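Local coordinates for peptidoglycan glycosyltransferase (Burkholderia ambifaria, PDB 5UY7), which is a penicillin-binding protein whose modelled part carries a transpeptidase-family domain related to the serine beta-lactamases, at residues 292-297 against 306-311; 327-332 against 379-384. One frame throughout, in Å; residues are numbered along the deposited sequence.

Two contacts in one domain differ in burial and chemistry. Contact 1, 292-297 against 306-311, lies partly exposed, its centre about 22 Å from the centre of the chain. It joins two loops by a backbone hydrogen bond, CH...O contacts and a water. Contact 2, 327-332 against 379-384, is buried, its centre about 15 Å from that of the chain, and pairs a helix with a helix end by packing around hydroxyls whose hydrogen bonds lie within their own helices. The centres of contacts 1 and 2 are about 12 Å apart. Helix 326-333 links them: its K331 NZ gives a probable hydrogen bond to E293 O, while I327 CD1 packs 3.3 Å from G297 C.

Contact 1 (292-297 against 306-311); sequences VETGNG and ITDDAG
The side chain of D308 lies over the backbone of G297, its CB 4.0 Å from G297 CA, and reaches on to T294, with OD2 3.9 Å from T294 CB. The two side chains cross at about a right angle, and a water between them donates to T294 OG1 at 2.8 Å. D308 OD2 and A310 O are also acceptors for this water, which has too few protons to serve everything within reach. T294 OG1 sits between its own N and carbonyl carbon (chi1 76°) and also bonds to G313 O.

Next to the carboxylate, the backbones meet. D308 N donates to G297 O over 3.0 Å, nearly straight at 166°, from a position tilted 34° off the carbonyl plane. T307 CA adds a CH...O contact to the same oxygen at 3.6 Å, and G297 CA points a CH at A310 O, 3.4 Å away. A type II' turn, T294 to G297, presents this glycine.

D308 further bonds S325 OG through OD2 and I327 N through OD1. The D308-G297 bond lies at the open end of antiparallel hairpin 298-301/304-307, carrying on its pairing beyond the strands, beside the start of helix 326-333, with V292 on helix 317-323.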
loop_
_atom_site.group_PDB
_atom_site.type_symbol
_atom_site.label_atom_id
_atom_site.label_comp_id
_atom_site.label_asym_id
_atom_site.label_seq_id
_atom_site.Cartn_x
_atom_site.Cartn_y
_atom_site.Cartn_z
ATOM N N VAL A 292 9.513 -11.220 -17.266
ATOM C CA VAL A 292 8.216 -11.850 -17.036
ATOM C C VAL A 292 7.374 -11.602 -18.279
ATOM O O VAL A 292 7.129 -10.442 -18.640
ATOM C CB VAL A 292 7.514 -11.282 -15.790
ATOM C CG1 VAL A 292 6.200 -12.015 -15.526
ATOM C CG2 VAL A 292 8.441 -11.350 -14.579
ATOM N N GLU A 293 6.930 -12.675 -18.924
ATOM C CA GLU A 293 6.172 -12.576 -20.167
ATOM C C GLU A 293 4.695 -12.392 -19.843
ATOM O O GLU A 293 4.071 -13.291 -19.270
ATOM C CB GLU A 293 6.373 -13.823 -21.025
ATOM C CG GLU A 293 7.831 -14.122 -21.349
ATOM C CD GLU A 293 8.493 -13.050 -22.209
ATOM O OE1 GLU A 293 7.778 -12.204 -22.794
ATOM O OE2 GLU A 293 9.740 -13.061 -22.303
ATOM N N THR A 294 4.133 -11.239 -20.212
ATOM C CA THR A 294 2.700 -11.034 -20.049
ATOM C C THR A 294 1.946 -10.968 -21.372
ATOM O O THR A 294 0.709 -10.909 -21.354
ATOM C CB THR A 294 2.407 -9.763 -19.225
ATOM O OG1 THR A 294 2.607 -8.586 -20.023
ATOM C CG2 THR A 294 3.300 -9.699 -17.989
ATOM N N GLY A 295 2.646 -10.985 -22.507
ATOM C CA GLY A 295 1.992 -11.101 -23.802
ATOM C C GLY A 295 0.987 -9.997 -24.062
ATOM O O GLY A 295 1.220 -8.819 -23.768
ATOM N N ASN A 296 -0.163 -10.381 -24.622
ATOM C CA ASN A 296 -1.194 -9.420 -24.989
ATOM C C ASN A 296 -2.144 -9.092 -23.838
ATOM O O ASN A 296 -3.240 -8.585 -24.085
ATOM C CB ASN A 296 -1.989 -9.926 -26.197
ATOM C CG ASN A 296 -2.771 -11.205 -25.907
ATOM O OD1 ASN A 296 -2.733 -11.746 -24.796
ATOM N ND2 ASN A 296 -3.500 -11.685 -26.915
ATOM N N GLY A 297 -1.752 -9.356 -22.592
ATOM C CA GLY A 297 -2.604 -9.005 -21.474
ATOM C C GLY A 297 -3.754 -9.946 -21.215
ATOM O O GLY A 297 -4.703 -9.571 -20.523
ATOM N N ILE A 306 -7.048 -14.417 -16.322
ATOM C CA ILE A 306 -6.358 -13.345 -15.624
ATOM C C ILE A 306 -6.008 -12.294 -16.667
ATOM O O ILE A 306 -5.493 -12.629 -17.739
ATOM C CB ILE A 306 -5.114 -13.875 -14.894
ATOM C CG1 ILE A 306 -5.556 -14.955 -13.898
ATOM C CG2 ILE A 306 -4.392 -12.745 -14.182
ATOM C CD1 ILE A 306 -4.430 -15.717 -13.252
ATOM N N THR A 307 -6.315 -11.032 -16.370
ATOM C CA THR A 307 -6.349 -9.987 -17.383
ATOM C C THR A 307 -5.576 -8.758 -16.924
ATOM O O THR A 307 -5.704 -8.333 -15.770
ATOM C CB THR A 307 -7.800 -9.591 -17.689
ATOM O OG1 THR A 307 -8.534 -10.751 -18.097
ATOM C CG2 THR A 307 -7.856 -8.553 -18.786
ATOM N N ASP A 308 -4.780 -8.185 -17.832
ATOM C CA ASP A 308 -4.168 -6.880 -17.625
ATOM C C ASP A 308 -4.996 -5.802 -18.315
ATOM O O ASP A 308 -5.844 -6.089 -19.164
ATOM C CB ASP A 308 -2.732 -6.849 -18.154
ATOM C CG ASP A 308 -1.771 -7.639 -17.289
ATOM O OD1 ASP A 308 -2.186 -8.121 -16.214
ATOM O OD2 ASP A 308 -0.590 -7.753 -17.676
ATOM N N ASP A 309 -4.740 -4.547 -17.935
ATOM C CA ASP A 309 -5.468 -3.426 -18.530
ATOM C C ASP A 309 -5.050 -3.164 -19.967
ATOM O O ASP A 309 -5.770 -2.474 -20.697
ATOM C CB ASP A 309 -5.259 -2.158 -17.702
ATOM C CG ASP A 309 -5.994 -2.203 -16.381
ATOM O OD1 ASP A 309 -7.024 -2.905 -16.301
ATOM O OD2 ASP A 309 -5.543 -1.537 -15.426
ATOM N N ALA A 310 -3.899 -3.682 -20.379
ATOM C CA ALA A 310 -3.417 -3.552 -21.743
ATOM C C ALA A 310 -2.523 -4.749 -22.027
ATOM O O ALA A 310 -2.321 -5.608 -21.164
ATOM C CB ALA A 310 -2.672 -2.228 -21.942
ATOM N N GLY A 311 -1.991 -4.805 -23.244
ATOM C CA GLY A 311 -1.015 -5.822 -23.594
ATOM C C GLY A 311 0.405 -5.339 -23.365
ATOM O O GLY A 311 0.994 -4.691 -24.235
HETATM O O HOH W 1 -0.008 -7.698 -20.369
#

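Contact 2 (327-332 against 379-384)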
loop_
_atom_site.group_PDB
_atom_site.type_symbol
_atom_site.label_atom_id
_atom_site.label_comp_id
_atom_site.label_asym_id
_atom_site.label_seq_id
_atom_site.Cartn_x
_atom_site.Cartn_y
_atom_site.Cartn_z
ATOM N N ILE A 327 -1.174 -10.221 -14.567
ATOM C CA ILE A 327 -0.530 -11.416 -15.108
ATOM C C ILE A 327 0.898 -11.529 -14.593
ATOM O O ILE A 327 1.358 -12.620 -14.222
ATOM C CB ILE A 327 -0.589 -11.394 -16.644
ATOM C CG1 ILE A 327 -2.048 -11.472 -17.089
ATOM C CG2 ILE A 327 0.214 -12.556 -17.236
ATOM C CD1 ILE A 327 -2.251 -11.152 -18.535
ATOM N N GLY A 328 1.625 -10.410 -14.565
ATOM C CA GLY A 328 2.982 -10.443 -14.042
ATOM C C GLY A 328 3.021 -10.807 -12.571
ATOM O O GLY A 328 3.882 -11.577 -12.131
ATOM N N ALA A 329 2.095 -10.248 -11.784
ATOM C CA ALA A 329 2.021 -10.614 -10.373
ATOM C C ALA A 329 1.738 -12.102 -10.214
ATOM O O ALA A 329 2.342 -12.772 -9.367
ATOM C CB ALA A 329 0.938 -9.781 -9.676
ATOM N N THR A 330 0.824 -12.634 -11.033
ATOM C CA THR A 330 0.479 -14.049 -10.967
ATOM C C THR A 330 1.684 -14.922 -11.281
ATOM O O THR A 330 1.964 -15.888 -10.564
ATOM C CB THR A 330 -0.660 -14.352 -11.939
ATOM O OG1 THR A 330 -1.841 -13.663 -11.515
ATOM C CG2 THR A 330 -0.935 -15.867 -12.003
ATOM N N LYS A 331 2.403 -14.606 -12.360
ATOM C CA LYS A 331 3.507 -15.478 -12.751
ATOM C C LYS A 331 4.622 -15.442 -11.717
ATOM O O LYS A 331 5.256 -16.470 -11.442
ATOM C CB LYS A 331 4.020 -15.096 -14.143
ATOM C CG LYS A 331 3.000 -15.422 -15.244
ATOM C CD LYS A 331 3.612 -15.304 -16.617
ATOM C CE LYS A 331 2.608 -15.678 -17.687
ATOM N NZ LYS A 331 3.295 -15.847 -18.989
ATOM N N ILE A 332 4.858 -14.273 -11.118
ATOM C CA ILE A 332 5.821 -14.180 -10.027
ATOM C C ILE A 332 5.329 -14.971 -8.819
ATOM O O ILE A 332 6.093 -15.711 -8.187
ATOM C CB ILE A 332 6.074 -12.699 -9.697
ATOM C CG1 ILE A 332 6.829 -12.037 -10.852
ATOM C CG2 ILE A 332 6.834 -12.559 -8.400
ATOM C CD1 ILE A 332 6.918 -10.494 -10.707
ATOM N N THR A 379 -5.031 -14.922 -7.428
ATOM C CA THR A 379 -5.794 -13.699 -7.186
ATOM C C THR A 379 -5.253 -12.940 -5.979
ATOM O O THR A 379 -5.232 -11.705 -5.977
ATOM C CB THR A 379 -7.285 -13.997 -7.005
ATOM O OG1 THR A 379 -7.502 -14.717 -5.786
ATOM C CG2 THR A 379 -7.808 -14.811 -8.179
ATOM N N MET A 380 -4.798 -13.656 -4.944
ATOM C CA MET A 380 -4.227 -12.959 -3.794
ATOM C C MET A 380 -2.968 -12.199 -4.179
ATOM O O MET A 380 -2.696 -11.133 -3.614
ATOM C CB MET A 380 -3.924 -13.941 -2.660
ATOM C CG MET A 380 -5.146 -14.321 -1.831
ATOM S SD MET A 380 -4.751 -15.498 -0.517
ATOM C CE MET A 380 -5.413 -17.013 -1.194
ATOM N N SER A 381 -2.217 -12.706 -5.165
ATOM C CA SER A 381 -1.000 -12.029 -5.602
ATOM C C SER A 381 -1.293 -10.652 -6.169
ATOM O O SER A 381 -0.412 -9.784 -6.160
ATOM C CB SER A 381 -0.259 -12.862 -6.646
ATOM O OG SER A 381 -0.822 -12.744 -7.945
ATOM N N TYR A 382 -2.508 -10.431 -6.674
ATOM C CA TYR A 382 -2.919 -9.097 -7.077
ATOM C C TYR A 382 -4.068 -8.575 -6.221
ATOM O O TYR A 382 -4.799 -7.676 -6.644
ATOM C CB TYR A 382 -3.233 -9.033 -8.579
ATOM C CG TYR A 382 -4.212 -10.021 -9.198
ATOM C CD1 TYR A 382 -3.779 -11.236 -9.717
ATOM C CD2 TYR A 382 -5.549 -9.690 -9.348
ATOM C CE1 TYR A 382 -4.667 -12.116 -10.324
ATOM C CE2 TYR A 382 -6.444 -10.563 -9.948
ATOM C CZ TYR A 382 -6.000 -11.773 -10.432
ATOM O OH TYR A 382 -6.895 -12.628 -11.035
ATOM N N GLY A 383 -4.209 -9.098 -5.004
ATOM C CA GLY A 383 -4.972 -8.423 -3.965
ATOM C C GLY A 383 -6.431 -8.790 -3.816
ATOM O O GLY A 383 -7.165 -8.063 -3.138
ATOM N N TYR A 384 -6.886 -9.884 -4.410
ATOM C CA TYR A 384 -8.272 -10.291 -4.254
ATOM C C TYR A 384 -8.327 -11.678 -3.636
ATOM O O TYR A 384 -7.425 -12.495 -3.835
ATOM C CB TYR A 384 -9.005 -10.234 -5.600
ATOM C CG TYR A 384 -9.043 -8.819 -6.121
ATOM C CD1 TYR A 384 -9.919 -7.888 -5.576
ATOM C CD2 TYR A 384 -8.160 -8.387 -7.106
ATOM C CE1 TYR A 384 -9.944 -6.579 -6.022
ATOM C CE2 TYR A 384 -8.179 -7.073 -7.561
ATOM C CZ TYR A 384 -9.080 -6.175 -7.011
ATOM O OH TYR A 384 -9.113 -4.862 -7.440
#
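T330 OG1 meets the ring of Y382 at its edge, near the ring plane, 3.4 Å from CE1 of Y382, and the two side chains lie side by side, pointing the same way. A329 turns its methyl toward the other segment: A329 CB is 3.8 Å from S381 O. S381 completes the first shell by setting its hydroxyl against the helix backbone, with OG 3.5 Å from A329 O. The fit is therefore one of small groups, which lets the CA atoms of A329 and S381 come within 5.8 Å.

The polar tips are satisfied close to home. T330 OG1, anti to its carbonyl carbon (chi1 -65°), bonds back to N326 O, while S381 OG bonds to A378 O in its own helix, and S381 O accepts from T276 OG1.

The next shell positions the tyrosine's backbone, from which Y382 CG sits between its own N and carbonyl carbon (chi1 53°). T379 CA lies against one face of the Y382 ring, 3.7 Å from the plane and offset toward the rim. T379 O takes two backbone donors, Y382 N and Y384 N, from opposite faces of its plane. With G383 N bonded to M380 O, and G383 at positive phi as the C-prime residue, this is a Schellman motif ending helix 374-381.

Y382 also touches K273 of helix 273-282, which fits the lysine of an SxxK pattern. The arrangement is consistent with the mainly helical side of a serine beta-lactamase-like fold, where a helix following an SxN-type motif packs beside the probable active site.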